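Local structure of envelope glycoprotein (Bourbon virus, 5ZKX) at residues Val178-Trp183 and Ser189-Pro194; Gly239-Glu244 and Ala256-Glu261. The protein probably fuses the viral envelope with a host membrane, as a trimeric class III fusion glycoprotein of the gp64 family, here in its postfusion form. One frame throughout, in Å; residues are numbered along the deposited sequence.

Contact 1 of 2, residues Val178-Trp183 and Ser189-Pro194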
ATOM      1  N   VAL A 178      28.934  20.242   7.962  1.00 39.31           N
ATOM      2  CA  VAL A 178      30.217  20.543   8.583  1.00 34.52           C
ATOM      3  C   VAL A 178      30.548  19.552   9.698  1.00 35.22           C
ATOM      4  O   VAL A 178      31.649  18.994   9.732  1.00 34.89           O
ATOM      5  CB  VAL A 178      30.267  21.996   9.107  1.00 31.78           C
ATOM      6  CG1 VAL A 178      30.601  22.944   7.970  1.00 30.16           C
ATOM      7  CG2 VAL A 178      28.945  22.383   9.745  1.00 38.16           C
ATOM      8  N   ALA A 179      29.612  19.332  10.623  1.00 52.30           N
ATOM      9  CA  ALA A 179      29.871  18.397  11.720  1.00 55.84           C
ATOM     10  C   ALA A 179      28.568  17.998  12.401  1.00 59.27           C
ATOM     11  O   ALA A 179      27.897  18.851  12.988  1.00 65.97           O
ATOM     12  CB  ALA A 179      30.838  19.009  12.729  1.00 56.07           C
ATOM     13  N   GLU A 180      28.218  16.714  12.309  1.00 44.60           N
ATOM     14  CA  GLU A 180      27.422  16.005  13.317  1.00 41.94           C
ATOM     15  C   GLU A 180      26.196  16.806  13.766  1.00 39.35           C
ATOM     16  O   GLU A 180      26.129  17.309  14.886  1.00 50.49           O
ATOM     17  CB  GLU A 180      28.298  15.639  14.517  1.00 39.49           C
ATOM     18  CG  GLU A 180      28.888  14.247  14.445  1.00 40.63           C
ATOM     19  CD  GLU A 180      29.345  13.742  15.795  1.00 41.47           C
ATOM     20  OE1 GLU A 180      29.483  12.512  15.960  1.00 37.94           O
ATOM     21  OE2 GLU A 180      29.569  14.578  16.693  1.00 48.48           O
ATOM     22  N   THR A 181      25.247  16.949  12.846  1.00 39.45           N
ATOM     23  CA  THR A 181      24.023  17.691  13.138  1.00 40.82           C
ATOM     24  C   THR A 181      23.382  17.218  14.441  1.00 37.90           C
ATOM     25  O   THR A 181      23.046  16.040  14.599  1.00 35.67           O
ATOM     26  CB  THR A 181      23.031  17.567  11.974  1.00 36.29           C
ATOM     27  OG1 THR A 181      21.795  18.204  12.318  1.00 37.46           O
ATOM     28  CG2 THR A 181      22.768  16.122  11.636  1.00 37.03           C
ATOM     29  N   PHE A 182      23.242  18.153  15.381  1.00 29.42           N
ATOM     30  CA  PHE A 182      22.682  17.910  16.703  1.00 21.59           C
ATOM     31  C   PHE A 182      21.605  18.949  16.979  1.00 21.19           C
ATOM     32  O   PHE A 182      21.711  20.097  16.539  1.00 19.02           O
ATOM     33  CB  PHE A 182      23.780  17.973  17.783  1.00 20.58           C
ATOM     34  CG  PHE A 182      23.255  18.096  19.189  1.00 24.90           C
ATOM     35  CD1 PHE A 182      22.909  16.967  19.915  1.00 21.33           C
ATOM     36  CD2 PHE A 182      23.132  19.338  19.795  1.00 19.72           C
ATOM     37  CE1 PHE A 182      22.434  17.074  21.209  1.00 18.86           C
ATOM     38  CE2 PHE A 182      22.656  19.451  21.088  1.00 20.18           C
ATOM     39  CZ  PHE A 182      22.308  18.317  21.795  1.00 24.99           C
ATOM     40  N   TRP A 183      20.562  18.544  17.702  1.00 21.24           N
ATOM     41  CA  TRP A 183      19.527  19.491  18.096  1.00 21.77           C
ATOM     42  C   TRP A 183      18.727  18.922  19.259  1.00 22.68           C
ATOM     43  O   TRP A 183      18.859  17.753  19.630  1.00 21.70           O
ATOM     44  CB  TRP A 183      18.617  19.860  16.916  1.00 21.75           C
ATOM     45  CG  TRP A 183      17.534  18.877  16.596  1.00 20.75           C
ATOM     46  CD1 TRP A 183      16.260  18.878  17.077  1.00 21.80           C
ATOM     47  CD2 TRP A 183      17.621  17.769  15.692  1.00 22.47           C
ATOM     48  NE1 TRP A 183      15.548  17.833  16.540  1.00 18.77           N
ATOM     49  CE2 TRP A 183      16.361  17.136  15.686  1.00 19.67           C
ATOM     50  CE3 TRP A 183      18.642  17.248  14.891  1.00 21.54           C
ATOM     51  CZ2 TRP A 183      16.097  16.008  14.914  1.00 19.36           C
ATOM     52  CZ3 TRP A 183      18.379  16.128  14.125  1.00 19.11           C
ATOM     53  CH2 TRP A 183      17.117  15.520  14.142  1.00 23.50           C
ATOM     54  N   SER A 189      16.895  14.855  22.659  1.00 20.70           N
ATOM     55  CA  SER A 189      18.060  15.350  21.945  1.00 25.16           C
ATOM     56  C   SER A 189      18.398  14.364  20.838  1.00 25.75           C
ATOM     57  O   SER A 189      18.354  13.146  21.042  1.00 18.72           O
ATOM     58  CB  SER A 189      19.264  15.538  22.881  1.00 25.63           C
ATOM     59  OG  SER A 189      19.109  16.693  23.688  1.00 25.70           O
ATOM     60  N   TYR A 190      18.726  14.895  19.664  1.00 25.00           N
ATOM     61  CA  TYR A 190      18.989  14.089  18.482  1.00 20.25           C
ATOM     62  C   TYR A 190      20.381  14.395  17.957  1.00 20.63           C
ATOM     63  O   TYR A 190      20.743  15.565  17.790  1.00 19.67           O
ATOM     64  CB  TYR A 190      17.953  14.353  17.394  1.00 17.11           C
ATOM     65  CG  TYR A 190      16.520  14.288  17.865  1.00 18.48           C
ATOM     66  CD1 TYR A 190      15.774  13.131  17.712  1.00 17.26           C
ATOM     67  CD2 TYR A 190      15.909  15.389  18.448  1.00 17.99           C
ATOM     68  CE1 TYR A 190      14.465  13.070  18.131  1.00 18.27           C
ATOM     69  CE2 TYR A 190      14.602  15.337  18.869  1.00 18.83           C
ATOM     70  CZ  TYR A 190      13.884  14.173  18.709  1.00 17.54           C
ATOM     71  OH  TYR A 190      12.575  14.114  19.127  1.00 22.66           O
ATOM     72  N   LEU A 191      21.153  13.345  17.693  1.00 20.69           N
ATOM     73  CA  LEU A 191      22.483  13.467  17.113  1.00 24.33           C
ATOM     74  C   LEU A 191      22.600  12.529  15.921  1.00 27.72           C
ATOM     75  O   LEU A 191      22.362  11.322  16.047  1.00 24.38           O
ATOM     76  CB  LEU A 191      23.567  13.148  18.142  1.00 21.15           C
ATOM     77  CG  LEU A 191      24.999  13.218  17.619  1.00 25.36           C
ATOM     78  CD1 LEU A 191      25.409  14.661  17.367  1.00 28.94           C
ATOM     79  CD2 LEU A 191      25.949  12.537  18.590  1.00 22.48           C
ATOM     80  N   TYR A 192      22.969  13.085  14.770  1.00 29.31           N
ATOM     81  CA  TYR A 192      23.139  12.327  13.536  1.00 25.95           C
ATOM     82  C   TYR A 192      24.584  12.470  13.083  1.00 25.40           C
ATOM     83  O   TYR A 192      25.040  13.582  12.794  1.00 30.07           O
ATOM     84  CB  TYR A 192      22.172  12.824  12.462  1.00 29.32           C
ATOM     85  CG  TYR A 192      22.393  12.236  11.090  1.00 24.25           C
ATOM     86  CD1 TYR A 192      22.885  13.016  10.057  1.00 22.20           C
ATOM     87  CD2 TYR A 192      22.096  10.909  10.824  1.00 23.57           C
ATOM     88  CE1 TYR A 192      23.084  12.493   8.801  1.00 22.46           C
ATOM     89  CE2 TYR A 192      22.290  10.375   9.567  1.00 25.31           C
ATOM     90  CZ  TYR A 192      22.786  11.174   8.559  1.00 26.13           C
ATOM     91  OH  TYR A 192      22.986  10.658   7.300  1.00 26.63           O
ATOM     92  N   SER A 193      25.302  11.349  13.024  1.00 28.71           N
ATOM     93  CA  SER A 193      26.737  11.344  12.746  1.00 31.43           C
ATOM     94  C   SER A 193      27.023  10.448  11.549  1.00 30.06           C
ATOM     95  O   SER A 193      27.222   9.235  11.699  1.00 31.00           O
ATOM     96  CB  SER A 193      27.528  10.885  13.971  1.00 33.88           C
ATOM     97  OG  SER A 193      27.183  11.641  15.120  1.00 34.19           O
ATOM     98  N   PRO A 194      27.061  11.011  10.346  1.00 22.68           N
ATOM     99  CA  PRO A 194      27.395  10.223   9.159  1.00 25.87           C
ATOM    100  C   PRO A 194      28.900  10.128   8.940  1.00 34.05           C
ATOM    101  O   PRO A 194      29.685  10.949   9.422  1.00 26.98           O
ATOM    102  CB  PRO A 194      26.729  11.015   8.028  1.00 26.17           C
ATOM    103  CG  PRO A 194      26.828  12.432   8.492  1.00 28.18           C
ATOM    104  CD  PRO A 194      26.710  12.401  10.004  1.00 26.06           C
TER
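S189 enters the contact with its CB, 3.9 Å from F182 CE1. Its small side chain touches the phenyl ring of F182 while its OG bonds to T184 OG1 and to P77 O. Y190 comes next and meets W183 through both backbone and rings. Its N and O take part in a reciprocal pair, Y190 N to W183 O at 2.9 Å and W183 N to Y190 O at 3.0 Å. On the same face of the sheet Y190 CB sits over the indole, 3.4 Å from the centroid of the W183 six-membered ring and only 9° off its normal, a CH-pi contact. The phenol continues beyond it, nearly parallel to the five-membered ring but slid so far that the two scarcely overlap. W183 chi1 of 81° places CG between the backbone N and the carbonyl carbon, which lays the indole across Y190. W183 and Y190 belong to an antiparallel beta hairpin, strands 182-185 and 188-192, whose second strand also pairs with strand 44-58, and F44 of that strand touches both aromatics. L191 pairs with F182 in a non-hydrogen-bonded position on the opposite face, where its CD1 lies 3.7 Å from F182 CB. Y192 N donates to T181 O at 3.0 Å, while T181 CG2 meets Y192 CB and CD1, at the edge of the ring near its plane; a beta-branched residue puts a methyl this close to the backbone. At S193, OG donates to E180 OE1 over 2.6 Å, reaching the oxygen from well above the carboxylate plane. E180 OE2 forms a salt bridge with K83, so serine and lysine together would hold the carboxylate's rotation.

Contact 2 of 2, residues Gly239-Glu244 and Ala256-Glu261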
ATOM      1  N   GLY A 239      17.366   1.063 -10.956  1.00 22.81           N
ATOM      2  CA  GLY A 239      17.367   0.052  -9.918  1.00 21.50           C
ATOM      3  C   GLY A 239      15.941  -0.293  -9.547  1.00 22.74           C
ATOM      4  O   GLY A 239      15.166  -0.798 -10.366  1.00 20.61           O
ATOM      5  N   ASP A 240      15.574  -0.016  -8.298  1.00 21.16           N
ATOM      6  CA  ASP A 240      14.218  -0.236  -7.822  1.00 19.30           C
ATOM      7  C   ASP A 240      13.406   1.051  -7.771  1.00 17.25           C
ATOM      8  O   ASP A 240      12.321   1.064  -7.185  1.00 17.04           O
ATOM      9  CB  ASP A 240      14.245  -0.903  -6.446  1.00 22.37           C
ATOM     10  CG  ASP A 240      15.145  -0.178  -5.463  1.00 23.90           C
ATOM     11  OD1 ASP A 240      15.745   0.849  -5.840  1.00 26.24           O
ATOM     12  OD2 ASP A 240      15.252  -0.639  -4.305  1.00 25.30           O
ATOM     13  N   ASN A 241      13.911   2.129  -8.368  1.00 28.95           N
ATOM     14  CA  ASN A 241      13.212   3.403  -8.459  1.00 25.38           C
ATOM     15  C   ASN A 241      12.550   3.531  -9.824  1.00 26.05           C
ATOM     16  O   ASN A 241      13.185   3.274 -10.852  1.00 30.35           O
ATOM     17  CB  ASN A 241      14.172   4.576  -8.251  1.00 29.59           C
ATOM     18  CG  ASN A 241      14.592   4.742  -6.807  1.00 29.86           C
ATOM     19  OD1 ASN A 241      14.015   4.137  -5.907  1.00 30.31           O
ATOM     20  ND2 ASN A 241      15.599   5.579  -6.579  1.00 27.88           N
ATOM     21  N   PHE A 242      11.287   3.949  -9.833  1.00 18.72           N
ATOM     22  CA  PHE A 242      10.533   4.134 -11.064  1.00 17.74           C
ATOM     23  C   PHE A 242       9.820   5.470 -10.996  1.00 19.28           C
ATOM     24  O   PHE A 242       9.134   5.759 -10.011  1.00 21.89           O
ATOM     25  CB  PHE A 242       9.530   2.998 -11.274  1.00 20.77           C
ATOM     26  CG  PHE A 242      10.162   1.641 -11.300  1.00 21.63           C
ATOM     27  CD1 PHE A 242      10.466   0.981 -10.121  1.00 19.54           C
ATOM     28  CD2 PHE A 242      10.461   1.028 -12.502  1.00 20.07           C
ATOM     29  CE1 PHE A 242      11.051  -0.262 -10.140  1.00 20.05           C
ATOM     30  CE2 PHE A 242      11.038  -0.218 -12.524  1.00 21.22           C
ATOM     31  CZ  PHE A 242      11.342  -0.860 -11.340  1.00 20.91           C
ATOM     32  N   PHE A 243       9.974   6.279 -12.042  1.00 16.52           N
ATOM     33  CA  PHE A 243       9.540   7.665 -11.970  1.00 15.33           C
ATOM     34  C   PHE A 243       9.368   8.224 -13.371  1.00 16.70           C
ATOM     35  O   PHE A 243      10.019   7.780 -14.320  1.00 15.76           O
ATOM     36  CB  PHE A 243      10.543   8.521 -11.188  1.00 12.42           C
ATOM     37  CG  PHE A 243      11.956   8.413 -11.693  1.00 13.82           C
ATOM     38  CD1 PHE A 243      12.777   7.371 -11.290  1.00 15.17           C
ATOM     39  CD2 PHE A 243      12.467   9.355 -12.567  1.00 16.91           C
ATOM     40  CE1 PHE A 243      14.071   7.268 -11.758  1.00 12.09           C
ATOM     41  CE2 PHE A 243      13.764   9.259 -13.033  1.00 15.52           C
ATOM     42  CZ  PHE A 243      14.564   8.213 -12.628  1.00 14.05           C
ATOM     43  N   GLU A 244       8.487   9.211 -13.478  1.00 25.05           N
ATOM     44  CA  GLU A 244       8.273   9.956 -14.709  1.00 28.74           C
ATOM     45  C   GLU A 244       9.301  11.081 -14.790  1.00 27.40           C
ATOM     46  O   GLU A 244       9.308  11.980 -13.942  1.00 26.28           O
ATOM     47  CB  GLU A 244       6.851  10.511 -14.738  1.00 26.78           C
ATOM     48  CG  GLU A 244       6.301  10.828 -16.102  1.00 27.27           C
ATOM     49  CD  GLU A 244       4.839  11.220 -16.036  1.00 35.30           C
ATOM     50  OE1 GLU A 244       4.029  10.419 -15.523  1.00 33.62           O
ATOM     51  OE2 GLU A 244       4.502  12.337 -16.481  1.00 42.78           O
ATOM     52  N   ALA A 256      17.006  10.301  -3.966  1.00 26.66           N
ATOM     53  CA  ALA A 256      17.940  10.657  -5.025  1.00 24.53           C
ATOM     54  C   ALA A 256      17.330  11.715  -5.934  1.00 22.20           C
ATOM     55  O   ALA A 256      16.108  11.813  -6.067  1.00 21.60           O
ATOM     56  CB  ALA A 256      18.346   9.429  -5.848  1.00 22.51           C
ATOM     57  N   CYS A 257      18.206  12.502  -6.554  1.00 20.95           N
ATOM     58  CA  CYS A 257      17.834  13.480  -7.566  1.00 20.93           C
ATOM     59  C   CYS A 257      18.500  13.115  -8.884  1.00 22.39           C
ATOM     60  O   CYS A 257      19.647  12.655  -8.905  1.00 18.06           O
ATOM     61  CB  CYS A 257      18.237  14.897  -7.150  1.00 18.91           C
ATOM     62  SG  CYS A 257      17.414  15.481  -5.661  1.00 29.26           S
ATOM     63  N   TYR A 258      17.771  13.311  -9.982  1.00 22.90           N
ATOM     64  CA  TYR A 258      18.244  12.982 -11.320  1.00 23.86           C
ATOM     65  C   TYR A 258      18.226  14.241 -12.171  1.00 23.30           C
ATOM     66  O   TYR A 258      17.154  14.787 -12.451  1.00 24.94           O
ATOM     67  CB  TYR A 258      17.377  11.896 -11.960  1.00 22.66           C
ATOM     68  CG  TYR A 258      17.340  10.602 -11.185  1.00 18.85           C
ATOM     69  CD1 TYR A 258      16.325  10.344 -10.274  1.00 19.49           C
ATOM     70  CD2 TYR A 258      18.318   9.637 -11.368  1.00 17.94           C
ATOM     71  CE1 TYR A 258      16.287   9.162  -9.563  1.00 15.31           C
ATOM     72  CE2 TYR A 258      18.288   8.452 -10.664  1.00 19.38           C
ATOM     73  CZ  TYR A 258      17.271   8.218  -9.763  1.00 16.58           C
ATOM     74  OH  TYR A 258      17.238   7.037  -9.060  1.00 18.71           O
ATOM     75  N   LYS A 259      19.403  14.697 -12.583  1.00 20.84           N
ATOM     76  CA  LYS A 259      19.521  15.868 -13.436  1.00 22.74           C
ATOM     77  C   LYS A 259      20.102  15.458 -14.778  1.00 25.62           C
ATOM     78  O   LYS A 259      21.162  14.827 -14.839  1.00 23.45           O
ATOM     79  CB  LYS A 259      20.390  16.954 -12.802  1.00 23.07           C
ATOM     80  CG  LYS A 259      20.231  18.307 -13.480  1.00 19.28           C
ATOM     81  CD  LYS A 259      21.098  19.360 -12.831  1.00 18.36           C
ATOM     82  CE  LYS A 259      20.558  20.748 -13.104  1.00 21.18           C
ATOM     83  NZ  LYS A 259      21.597  21.794 -12.911  1.00 27.10           N
ATOM     84  N   ASN A 260      19.403  15.817 -15.842  1.00 30.93           N
ATOM     85  CA  ASN A 260      19.889  15.561 -17.185  1.00 31.95           C
ATOM     86  C   ASN A 260      21.016  16.530 -17.508  1.00 36.63           C
ATOM     87  O   ASN A 260      20.809  17.748 -17.510  1.00 40.92           O
ATOM     88  CB  ASN A 260      18.744  15.713 -18.183  1.00 34.68           C
ATOM     89  CG  ASN A 260      19.089  15.187 -19.556  1.00 32.26           C
ATOM     90  OD1 ASN A 260      19.998  14.377 -19.714  1.00 41.06           O
ATOM     91  ND2 ASN A 260      18.363  15.651 -20.564  1.00 41.77           N
ATOM     92  N   GLU A 261      22.213  16.002 -17.758  1.00 62.47           N
ATOM     93  CA  GLU A 261      23.204  16.799 -18.461  1.00 67.32           C
ATOM     94  C   GLU A 261      22.597  17.252 -19.783  1.00 66.34           C
ATOM     95  O   GLU A 261      21.640  16.649 -20.277  1.00 73.28           O
ATOM     96  CB  GLU A 261      24.486  15.995 -18.671  1.00 65.29           C
ATOM     97  CG  GLU A 261      25.357  15.925 -17.425  1.00 65.20           C
ATOM     98  CD  GLU A 261      25.872  14.529 -17.145  1.00 72.26           C
ATOM     99  OE1 GLU A 261      26.075  14.196 -15.957  1.00 77.37           O
ATOM    100  OE2 GLU A 261      26.074  13.766 -18.111  1.00 70.23           O
TER
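Y258 OH has two partners close together in the chain: it is hydrogen-bonded to D238 OD2, and N241 ND2 donates a weak bond to it over 3.3 Å. That weak bond is long but straight, 175° at the hydrogen, and the amide arrives at the edge of the phenol near the ring plane, its own plane turned 88° from it. Asparagine suits the place because its two ends serve different partners, OD1 accepting from K413 NZ while ND2 also makes a weak bond to D255 OD2. In the seven-stranded mixed sheet, strand 241-245 is outermost within the chain, and strands 234-238, 200-210 and 26-36 separate it from strand 256-260. The two segments therefore meet through side chains alone, with the CA atoms of F243 and Y258 10.2 Å apart. The F243 and Y258 rings both reach across the separation and form an offset stack, centroids 4.5 Å apart and planes at 15°. F243 holds CG between its backbone N and carbonyl carbon, which turns the ring toward Y258. F243 CZ lies over one face of the phenol, 3.6 Å from Y258 CD1, toward the rim. L253 touches both aromatic side chains, and I206 packs on F243.

The two contacts follow one another along the chain and do not touch: their centres are 28 Å apart and their nearest atoms about 13 Å. Each belongs to a different sheet. Contact 1 is local, closing a hairpin through main-chain bonds; contact 2 bridges strands that are not neighbours and relies on side chains. Their settings in the trimer differ too. No other chain of the assembly touches the segments of contact 1, whereas residues 239-244 of contact 2 lie against a second subunit, where D240 O and the F242 backbone N bond to the side chain of N289 of that neighbouring subunit, on its long helix 284-329.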